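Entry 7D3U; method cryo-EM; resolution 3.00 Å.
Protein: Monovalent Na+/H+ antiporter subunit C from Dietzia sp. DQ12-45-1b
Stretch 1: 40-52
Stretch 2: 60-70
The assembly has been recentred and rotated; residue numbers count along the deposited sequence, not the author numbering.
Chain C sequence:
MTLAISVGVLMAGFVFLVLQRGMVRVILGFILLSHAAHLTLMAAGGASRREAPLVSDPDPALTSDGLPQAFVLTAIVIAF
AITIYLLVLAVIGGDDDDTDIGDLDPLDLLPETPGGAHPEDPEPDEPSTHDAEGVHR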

# COMPACT_ATOMS: atom_id res chain seq x y z
N THR C 40 -25.48 -4.94 8.25
CA THR C 40 -25.44 -3.68 8.99
C THR C 40 -25.76 -2.49 8.09
O THR C 40 -26.16 -1.44 8.59
CB THR C 40 -24.09 -3.47 9.68
OG1 THR C 40 -24.07 -2.17 10.26
CG2 THR C 40 -22.97 -3.55 8.69
N LEU C 41 -25.58 -2.64 6.78
CA LEU C 41 -26.06 -1.61 5.86
C LEU C 41 -27.58 -1.61 5.81
O LEU C 41 -28.21 -0.54 5.81
CB LEU C 41 -25.48 -1.83 4.47
CG LEU C 41 -24.37 -0.88 4.02
CD1 LEU C 41 -23.85 -1.29 2.66
CD2 LEU C 41 -24.88 0.55 3.98
N MET C 42 -28.20 -2.79 5.75
CA MET C 42 -29.65 -2.87 5.78
C MET C 42 -30.21 -2.41 7.12
O MET C 42 -31.35 -1.95 7.18
CB MET C 42 -30.12 -4.29 5.46
CG MET C 42 -30.17 -4.60 3.98
SD MET C 42 -31.10 -3.39 3.03
CE MET C 42 -32.69 -3.47 3.83
N ALA C 43 -29.43 -2.54 8.19
CA ALA C 43 -29.88 -2.07 9.50
C ALA C 43 -29.83 -0.55 9.61
O ALA C 43 -30.59 0.02 10.40
CB ALA C 43 -29.03 -2.69 10.60
N ALA C 44 -28.96 0.11 8.84
CA ALA C 44 -28.84 1.56 8.95
C ALA C 44 -30.07 2.27 8.41
O ALA C 44 -30.35 3.40 8.81
CB ALA C 44 -27.59 2.03 8.21
N GLY C 45 -30.82 1.63 7.52
CA GLY C 45 -32.01 2.23 6.97
C GLY C 45 -33.20 2.15 7.90
O GLY C 45 -34.35 2.07 7.44
N GLY C 46 -32.95 2.16 9.20
CA GLY C 46 -34.01 2.08 10.17
C GLY C 46 -34.32 0.67 10.61
O GLY C 46 -34.28 0.36 11.80
N ALA C 47 -34.66 -0.19 9.65
CA ALA C 47 -35.00 -1.59 9.89
C ALA C 47 -36.27 -1.73 10.73
O ALA C 47 -36.65 -2.84 11.09
CB ALA C 47 -33.84 -2.33 10.55
N SER C 48 -36.91 -0.61 11.05
CA SER C 48 -38.21 -0.61 11.69
C SER C 48 -39.34 -0.42 10.70
O SER C 48 -40.51 -0.43 11.09
CB SER C 48 -38.27 0.49 12.76
OG SER C 48 -38.15 1.77 12.18
N ARG C 49 -39.02 -0.24 9.42
CA ARG C 49 -39.99 -0.16 8.34
C ARG C 49 -39.72 -1.33 7.41
O ARG C 49 -38.70 -1.36 6.71
CB ARG C 49 -39.88 1.18 7.60
CG ARG C 49 -40.00 2.39 8.51
CD ARG C 49 -39.54 3.65 7.81
NE ARG C 49 -38.10 3.66 7.61
CZ ARG C 49 -37.22 4.05 8.53
NH1 ARG C 49 -37.65 4.46 9.72
NH2 ARG C 49 -35.92 4.02 8.27
N ARG C 50 -40.63 -2.30 7.39
CA ARG C 50 -40.41 -3.57 6.71
C ARG C 50 -41.19 -3.69 5.41
O ARG C 50 -41.34 -4.79 4.88
CB ARG C 50 -40.76 -4.73 7.64
CG ARG C 50 -39.99 -4.74 8.95
CD ARG C 50 -38.51 -4.98 8.71
NE ARG C 50 -37.79 -5.24 9.95
CZ ARG C 50 -37.66 -6.44 10.50
NH1 ARG C 50 -38.21 -7.50 9.93
NH2 ARG C 50 -36.98 -6.58 11.63
N GLU C 51 -41.68 -2.57 4.88
CA GLU C 51 -42.43 -2.58 3.63
C GLU C 51 -41.50 -2.24 2.47
O GLU C 51 -40.64 -1.36 2.59
CB GLU C 51 -43.59 -1.60 3.67
CG GLU C 51 -44.72 -1.94 2.72
CD GLU C 51 -45.99 -1.16 3.00
OE1 GLU C 51 -45.94 -0.24 3.85
OE2 GLU C 51 -47.03 -1.47 2.39
N ALA C 52 -41.67 -2.94 1.36
CA ALA C 52 -40.80 -2.73 0.21
C ALA C 52 -41.14 -1.41 -0.47
O ALA C 52 -42.31 -1.05 -0.58
CB ALA C 52 -40.93 -3.89 -0.78
N PRO C 60 -44.03 6.96 3.23
CA PRO C 60 -42.90 7.13 4.14
C PRO C 60 -43.28 6.83 5.58
O PRO C 60 -44.46 6.76 5.93
CB PRO C 60 -42.52 8.61 3.96
CG PRO C 60 -43.75 9.25 3.45
CD PRO C 60 -44.43 8.23 2.59
N ALA C 61 -42.26 6.62 6.40
CA ALA C 61 -42.38 6.15 7.78
C ALA C 61 -43.03 4.77 7.86
O ALA C 61 -43.36 4.31 8.96
CB ALA C 61 -43.15 7.15 8.66
N LEU C 62 -43.23 4.10 6.73
CA LEU C 62 -43.74 2.74 6.70
C LEU C 62 -42.96 1.81 5.77
O LEU C 62 -43.00 0.60 5.99
CB LEU C 62 -45.22 2.72 6.29
CG LEU C 62 -46.02 1.48 6.68
CD1 LEU C 62 -45.93 1.23 8.17
CD2 LEU C 62 -47.46 1.61 6.24
N THR C 63 -42.26 2.34 4.77
CA THR C 63 -41.50 1.52 3.83
C THR C 63 -40.01 1.60 4.13
O THR C 63 -39.52 2.61 4.65
CB THR C 63 -41.75 1.96 2.39
OG1 THR C 63 -40.93 3.09 2.09
CG2 THR C 63 -43.21 2.31 2.18
N SER C 64 -39.31 0.53 3.80
CA SER C 64 -37.87 0.48 4.02
C SER C 64 -37.16 1.50 3.14
O SER C 64 -37.59 1.79 2.02
CB SER C 64 -37.33 -0.92 3.73
OG SER C 64 -35.92 -0.91 3.58
N ASP C 65 -36.08 2.06 3.66
CA ASP C 65 -35.34 3.07 2.93
C ASP C 65 -34.61 2.45 1.74
O ASP C 65 -34.13 1.32 1.80
CB ASP C 65 -34.36 3.79 3.86
CG ASP C 65 -33.66 4.94 3.19
OD1 ASP C 65 -34.17 5.43 2.17
OD2 ASP C 65 -32.58 5.34 3.68
N GLY C 66 -34.53 3.21 0.65
CA GLY C 66 -33.99 2.70 -0.59
C GLY C 66 -32.50 2.90 -0.78
O GLY C 66 -31.85 2.13 -1.49
N LEU C 67 -31.94 3.93 -0.15
CA LEU C 67 -30.51 4.20 -0.32
C LEU C 67 -29.64 3.10 0.28
O LEU C 67 -28.70 2.65 -0.40
CB LEU C 67 -30.16 5.57 0.26
CG LEU C 67 -28.76 6.05 -0.12
CD1 LEU C 67 -28.61 6.09 -1.62
CD2 LEU C 67 -28.46 7.41 0.48
N PRO C 68 -29.86 2.62 1.51
CA PRO C 68 -29.06 1.49 1.98
C PRO C 68 -29.30 0.23 1.18
O PRO C 68 -28.40 -0.61 1.08
CB PRO C 68 -29.50 1.33 3.44
CG PRO C 68 -30.86 1.91 3.48
CD PRO C 68 -30.80 3.08 2.55
N GLN C 69 -30.49 0.07 0.60
CA GLN C 69 -30.73 -1.09 -0.26
C GLN C 69 -29.88 -1.02 -1.52
O GLN C 69 -29.31 -2.02 -1.94
CB GLN C 69 -32.22 -1.19 -0.60
CG GLN C 69 -33.09 -1.53 0.59
CD GLN C 69 -34.49 -1.93 0.20
OE1 GLN C 69 -35.42 -1.81 0.99
NE2 GLN C 69 -34.65 -2.41 -1.02
N ALA C 70 -29.77 0.17 -2.13
CA ALA C 70 -28.86 0.32 -3.25
C ALA C 70 -27.41 0.10 -2.82
O ALA C 70 -26.61 -0.47 -3.56
CB ALA C 70 -29.02 1.70 -3.89

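Contact between residues 40-52 and 60-70 of the antiporter subunit C chain, followed along the second stretch. P60 stays clear of the first stretch, and the contact opens at A61, whose backbone C lies 3.7 Å from R49 CD, so the arginine side chain packs along the chain here. L62 directs its CA-to-CB bond away, yet L62 O lies 3.3 Å from E51 CB and 3.6 Å from R49 CB. Its side chain also meets the glutamate, with L62 CG 3.3 Å from E51 OE1, a close approach of a carboxylate oxygen to a nonpolar branch point. At T63 the two backbones run close, the CA atoms of T63 and E51 being 4.2 Å apart. T63 O approaches R49 CB at 3.3 Å and lies at the edge of the guanidinium, near its plane.

S64 makes a clear backbone hydrogen bond across the contact: S64 N donates to E51 O at 2.6 Å with an N-H...O angle of 171°, short and nearly straight. S64 CB also rests 3.3 Å from R49 O. D65 points toward the first stretch, its CB 4.0 Å from G45 O, while D65 OD1 turns back to accept a weak hydrogen bond from G66 N (2.7 Å, 120°).

Helix 66-70 runs almost antiparallel to helix 40-44 (166°), with the axes 8.2 Å apart at closest approach. L67 is out of reach of the first stretch. The CA-to-CB bond of P68 points toward the first stretch: P68 CB lies 3.3 Å from L41 O and P68 CG 3.7 Å from G45 CA. A CB on G45 would fall 2.6 Å from P68 CG, a clash, so the absent side chain makes room for the proline ring. Q69 CG packs 3.7 Å from M42 SD; A70 makes no contact.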